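Local coordinates for mitochondrial dynamics protein MID49 (Mus musculus, PDB 4WOY) that serves as a mitochondrial outer membrane receptor that recruits the fission mediator dynamin-related protein 1 (Drp1) and regulates its GTPase activity, at residues G237-H242 and V246-S251; T254-H259 and L280-G285. The protein carries 1 engineered substitution. One frame throughout, in Å; residues are numbered along the deposited sequence.

Contact 1. Residues G237-H242 and V246-S251; sequences GICRGH and VRLGWS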
loop_
_atom_site.group_PDB
_atom_site.type_symbol
_atom_site.label_atom_id
_atom_site.label_comp_id
_atom_site.label_asym_id
_atom_site.label_seq_id
_atom_site.Cartn_x
_atom_site.Cartn_y
_atom_site.Cartn_z
ATOM N N GLY A 237 10.930 1.726 9.796
ATOM C CA GLY A 237 11.981 0.800 10.192
ATOM C C GLY A 237 11.992 0.514 11.683
ATOM O O GLY A 237 12.226 -0.604 12.121
ATOM N N ILE A 238 11.700 1.537 12.466
ATOM C CA ILE A 238 11.651 1.403 13.904
ATOM C C ILE A 238 10.453 0.610 14.370
ATOM O O ILE A 238 10.570 -0.236 15.251
ATOM C CB ILE A 238 11.655 2.781 14.558
ATOM C CG1 ILE A 238 13.078 3.311 14.501
ATOM C CG2 ILE A 238 11.216 2.701 15.990
ATOM C CD1 ILE A 238 13.255 4.570 15.173
ATOM N N CYS A 239 9.300 0.872 13.772
ATOM C CA CYS A 239 8.083 0.167 14.163
ATOM C C CYS A 239 8.161 -1.303 13.785
ATOM O O CYS A 239 7.577 -2.144 14.463
ATOM C CB CYS A 239 6.850 0.832 13.535
ATOM S SG CYS A 239 6.497 2.469 14.222
ATOM N N ARG A 240 8.893 -1.617 12.717
ATOM C CA ARG A 240 9.074 -3.009 12.327
ATOM C C ARG A 240 9.980 -3.691 13.350
ATOM O O ARG A 240 9.875 -4.888 13.585
ATOM C CB ARG A 240 9.687 -3.136 10.931
ATOM C CG ARG A 240 8.724 -3.048 9.777
ATOM C CD ARG A 240 9.435 -3.429 8.474
ATOM N NE ARG A 240 10.753 -2.804 8.345
ATOM C CZ ARG A 240 11.003 -1.633 7.756
ATOM N NH1 ARG A 240 10.018 -0.922 7.221
ATOM N NH2 ARG A 240 12.253 -1.179 7.700
ATOM N N GLY A 241 10.872 -2.899 13.937
ATOM C CA GLY A 241 11.839 -3.348 14.927
ATOM C C GLY A 241 11.239 -3.808 16.240
ATOM O O GLY A 241 11.869 -4.510 17.017
ATOM N N HIS A 242 10.058 -3.299 16.544
ATOM C CA HIS A 242 9.398 -3.603 17.804
ATOM C C HIS A 242 8.176 -4.496 17.615
ATOM O O HIS A 242 7.266 -4.129 16.884
ATOM C CB HIS A 242 8.997 -2.301 18.464
ATOM C CG HIS A 242 9.477 -2.163 19.864
ATOM N ND1 HIS A 242 8.783 -2.674 20.937
ATOM C CD2 HIS A 242 10.578 -1.564 20.372
ATOM C CE1 HIS A 242 9.438 -2.403 22.050
ATOM N NE2 HIS A 242 10.529 -1.726 21.734
ATOM N N VAL A 246 4.485 -3.191 15.477
ATOM C CA VAL A 246 4.407 -3.737 14.117
ATOM C C VAL A 246 3.090 -3.410 13.409
ATOM O O VAL A 246 3.041 -3.319 12.174
ATOM C CB VAL A 246 4.649 -5.273 14.137
ATOM C CG1 VAL A 246 3.979 -5.982 12.960
ATOM C CG2 VAL A 246 6.139 -5.548 14.142
ATOM N N ARG A 247 2.027 -3.209 14.179
ATOM C CA ARG A 247 0.732 -2.865 13.580
ATOM C C ARG A 247 0.754 -1.446 12.976
ATOM O O ARG A 247 -0.004 -1.128 12.063
ATOM C CB ARG A 247 -0.380 -2.967 14.627
ATOM C CG ARG A 247 -0.830 -4.379 14.979
ATOM C CD ARG A 247 -1.628 -5.033 13.875
ATOM N NE ARG A 247 -2.803 -4.262 13.464
ATOM C CZ ARG A 247 -3.975 -4.269 14.094
ATOM N NH1 ARG A 247 -4.132 -4.985 15.193
ATOM N NH2 ARG A 247 -4.990 -3.554 13.633
ATOM N N LEU A 248 1.624 -0.594 13.508
ATOM C CA LEU A 248 1.817 0.742 12.971
ATOM C C LEU A 248 2.582 0.578 11.690
ATOM O O LEU A 248 3.793 0.348 11.721
ATOM C CB LEU A 248 2.590 1.625 13.943
ATOM C CG LEU A 248 1.808 1.924 15.212
ATOM C CD1 LEU A 248 2.598 2.841 16.133
ATOM C CD2 LEU A 248 0.432 2.507 14.842
ATOM N N GLY A 249 1.873 0.638 10.568
ATOM C CA GLY A 249 2.495 0.368 9.288
ATOM C C GLY A 249 2.652 1.601 8.434
ATOM O O GLY A 249 2.423 2.715 8.878
ATOM N N TRP A 250 2.966 1.385 7.169
ATOM C CA TRP A 250 3.234 2.474 6.251
ATOM C C TRP A 250 2.111 3.520 6.221
ATOM O O TRP A 250 2.360 4.713 6.312
ATOM C CB TRP A 250 3.427 1.903 4.863
ATOM C CG TRP A 250 3.688 2.941 3.861
ATOM C CD1 TRP A 250 2.761 3.711 3.219
ATOM C CD2 TRP A 250 4.958 3.300 3.320
ATOM N NE1 TRP A 250 3.383 4.552 2.337
ATOM C CE2 TRP A 250 4.732 4.323 2.377
ATOM C CE3 TRP A 250 6.263 2.857 3.538
ATOM C CZ2 TRP A 250 5.765 4.916 1.657
ATOM C CZ3 TRP A 250 7.294 3.458 2.838
ATOM C CH2 TRP A 250 7.040 4.474 1.901
ATOM N N SER A 251 0.871 3.065 6.100
ATOM C CA SER A 251 -0.258 3.982 5.962
ATOM C C SER A 251 -0.487 4.809 7.228
ATOM O O SER A 251 -0.837 5.986 7.146
ATOM C CB SER A 251 -1.532 3.213 5.617
ATOM O OG SER A 251 -1.869 2.366 6.686
#
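A helix-loop-helix connection forms this contact: Cys239 and Arg240, near the C-terminal end of helix 228-241, meet Val246 and Leu248 on the approach to helix 250-261. The loop belongs to the region that resembles the Mab-21 HhH/H2TH-like domain, in the C-terminal, mainly helical part of the chain. Only three residues separate the segments, and the chain turns back closely enough to bring the CA atoms of Arg240 and Val246 within 5.1 Å.

The inner half of the interface belongs to Cys239, which is buried and points at the loop. With chi1 at -69° the sulfur swings to the side of the backbone N, where Cys239 SG meets Leu248 CB at 4.0 Å, an apolar contact. One bond closer to the backbone, Cys239 CB sits 3.6 Å from Leu248 O, so the methylene meets the loop's backbone while the sulfur meets the root of the leucine side chain.

Val246 makes the outer, more exposed half. Its CG2 branch lies 3.3 Å from His242 O and 3.8 Å from Arg240 O, placing a methyl group among carbonyls at the helix end. Its backbone also faces that end: Val246 CA approaches Cys239 O at 3.6 Å, with 129° at the hydrogen, a CH...O contact. Val246 N is 3.4 Å from the same Cys239 O, but the angle is poor for a hydrogen bond.

Gly249 then takes the N-cap position of helix 250-261. Around the loop, Leu248 packs on Ile314 of helix 308-317, while Trp250 leans back on Leu232, Leu233 and Cys236 of helix 228-241.

Contact 2. Residues T254-H259 and L280-G285; sequences TQVVLH and LEFLVG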
loop_
_atom_site.group_PDB
_atom_site.type_symbol
_atom_site.label_atom_id
_atom_site.label_comp_id
_atom_site.label_asym_id
_atom_site.label_seq_id
_atom_site.Cartn_x
_atom_site.Cartn_y
_atom_site.Cartn_z
ATOM N N THR A 254 2.356 7.383 7.546
ATOM C CA THR A 254 2.165 8.383 6.500
ATOM C C THR A 254 1.332 9.545 7.020
ATOM O O THR A 254 1.615 10.725 6.766
ATOM C CB THR A 254 1.467 7.769 5.284
ATOM O OG1 THR A 254 2.349 6.823 4.665
ATOM C CG2 THR A 254 1.019 8.858 4.271
ATOM N N GLN A 255 0.290 9.189 7.757
ATOM C CA GLN A 255 -0.634 10.168 8.305
ATOM C C GLN A 255 0.101 11.103 9.258
ATOM O O GLN A 255 -0.158 12.311 9.300
ATOM C CB GLN A 255 -1.783 9.449 9.020
ATOM C CG GLN A 255 -2.983 9.098 8.157
ATOM C CD GLN A 255 -2.689 8.990 6.678
ATOM O OE1 GLN A 255 -2.757 9.975 5.957
ATOM N NE2 GLN A 255 -2.409 7.787 6.213
ATOM N N VAL A 256 1.019 10.515 10.025
ATOM C CA VAL A 256 1.828 11.267 10.972
ATOM C C VAL A 256 2.688 12.258 10.242
ATOM O O VAL A 256 2.765 13.407 10.641
ATOM C CB VAL A 256 2.742 10.378 11.808
ATOM C CG1 VAL A 256 3.569 11.257 12.727
ATOM C CG2 VAL A 256 1.921 9.370 12.625
ATOM N N VAL A 257 3.359 11.809 9.185
ATOM C CA VAL A 257 4.267 12.686 8.446
ATOM C C VAL A 257 3.516 13.726 7.606
ATOM O O VAL A 257 3.988 14.849 7.438
ATOM C CB VAL A 257 5.227 11.874 7.561
ATOM C CG1 VAL A 257 6.101 12.820 6.683
ATOM C CG2 VAL A 257 6.099 10.991 8.450
ATOM N N LEU A 258 2.339 13.376 7.100
ATOM C CA LEU A 258 1.522 14.378 6.419
ATOM C C LEU A 258 1.095 15.478 7.391
ATOM O O LEU A 258 1.075 16.638 7.037
ATOM C CB LEU A 258 0.300 13.738 5.755
ATOM C CG LEU A 258 0.659 13.036 4.434
ATOM C CD1 LEU A 258 -0.485 12.206 3.892
ATOM C CD2 LEU A 258 1.124 14.055 3.392
ATOM N N HIS A 259 0.766 15.111 8.621
ATOM C CA HIS A 259 0.350 16.085 9.614
ATOM C C HIS A 259 1.469 17.058 9.966
ATOM O O HIS A 259 1.274 18.270 9.940
ATOM C CB HIS A 259 -0.140 15.371 10.874
ATOM C CG HIS A 259 -0.648 16.298 11.933
ATOM N ND1 HIS A 259 0.142 16.759 12.966
ATOM C CD2 HIS A 259 -1.867 16.859 12.115
ATOM C CE1 HIS A 259 -0.567 17.558 13.740
ATOM N NE2 HIS A 259 -1.791 17.633 13.248
ATOM N N LEU A 280 6.722 10.900 17.237
ATOM C CA LEU A 280 6.401 9.980 18.314
ATOM C C LEU A 280 5.388 10.647 19.234
ATOM O O LEU A 280 4.494 9.994 19.771
ATOM C CB LEU A 280 7.640 9.571 19.106
ATOM C CG LEU A 280 8.759 8.793 18.414
ATOM C CD1 LEU A 280 9.612 8.123 19.470
ATOM C CD2 LEU A 280 8.256 7.788 17.407
ATOM N N GLU A 281 5.574 11.947 19.438
ATOM C CA GLU A 281 4.694 12.722 20.283
ATOM C C GLU A 281 3.281 12.721 19.749
ATOM O O GLU A 281 2.313 12.549 20.499
ATOM C CB GLU A 281 5.184 14.161 20.386
ATOM C CG GLU A 281 6.154 14.388 21.521
ATOM C CD GLU A 281 6.749 15.787 21.531
ATOM O OE1 GLU A 281 6.237 16.677 20.804
ATOM O OE2 GLU A 281 7.732 15.993 22.273
ATOM N N PHE A 282 3.178 12.922 18.443
ATOM C CA PHE A 282 1.895 12.975 17.789
ATOM C C PHE A 282 1.233 11.602 17.871
ATOM O O PHE A 282 0.030 11.492 18.147
ATOM C CB PHE A 282 2.052 13.436 16.336
ATOM C CG PHE A 282 0.756 13.522 15.603
ATOM C CD1 PHE A 282 -0.087 14.597 15.807
ATOM C CD2 PHE A 282 0.359 12.517 14.739
ATOM C CE1 PHE A 282 -1.298 14.668 15.164
ATOM C CE2 PHE A 282 -0.854 12.593 14.083
ATOM C CZ PHE A 282 -1.682 13.673 14.304
ATOM N N LEU A 283 2.032 10.557 17.674
ATOM C CA LEU A 283 1.513 9.194 17.727
ATOM C C LEU A 283 0.931 8.906 19.109
ATOM O O LEU A 283 -0.215 8.443 19.221
ATOM C CB LEU A 283 2.614 8.192 17.387
ATOM C CG LEU A 283 2.716 7.762 15.931
ATOM C CD1 LEU A 283 4.070 7.132 15.638
ATOM C CD2 LEU A 283 1.636 6.766 15.633
ATOM N N VAL A 284 1.694 9.238 20.155
ATOM C CA VAL A 284 1.269 8.987 21.524
ATOM C C VAL A 284 -0.020 9.746 21.854
ATOM O O VAL A 284 -0.914 9.214 22.515
ATOM C CB VAL A 284 2.384 9.378 22.533
ATOM C CG1 VAL A 284 1.816 9.627 23.920
ATOM C CG2 VAL A 284 3.458 8.290 22.606
ATOM N N GLY A 285 -0.142 10.962 21.336
ATOM C CA GLY A 285 -1.347 11.750 21.529
ATOM C C GLY A 285 -2.521 11.116 20.801
ATOM O O GLY A 285 -3.605 11.002 21.353
#
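The rings of His259 and Phe282 lie in an offset stack, with centroids 4.1 Å apart and planes inclined by 23°. Phe282 CE1 sits over the centre of the imidazole, 3.3 Å from His259 CE1, whereas His259 CB lies toward the rim of the phenyl face. Each ring has its CG anti to the backbone N (chi1 -177° for His259), a torsion shared by the two side chains that lets the rings meet at the exposed margin of the helix pair.

Val256, one turn before His259, approaches the same phenyl ring obliquely, its CG1 lying 4.0 Å from Phe282 CD2. Its other methyl, CG2, turns to Leu283 and meets CG at 3.8 Å, the two side chains crossing at about a right angle. The same CG2 also lies near Phe282 CD2, at the slightly longer distance of 4.1 Å.

This is helix-helix packing within the Mab-21-type HhH/H2TH-like region. The axes of segments 254-259 and 280-285 come within 10.0 Å with their directions 117° apart, and the CA atoms of Val256 and Phe282 are 7.0 Å apart. On another side of helix 250-261, Val257 packs against Leu217 of helix 210-224 and Leu231 of helix 228-241.

How the contacts relate
Helix 250-261 is common to both contacts: contact 1 sets the loop leading into it against helix 228-241, and contact 2 packs its body against helix 272-288. Their centres are about 13 Å apart, and they meet where Leu248 CD1 lies 4.1 Å from Leu283 CD2. Each grades from buried to exposed residues, with Cys239 and Leu248 inside and Val246 outside in contact 1, and Val256 and Leu283 inside and His259 outside in contact 2. The chemistry follows the elements joined: the short loop between helices 228-241 and 250-261 brings side chains onto backbone carbonyls, whereas contact 2 joins two helices through an aromatic stack at the margin and branched aliphatic side chains further in.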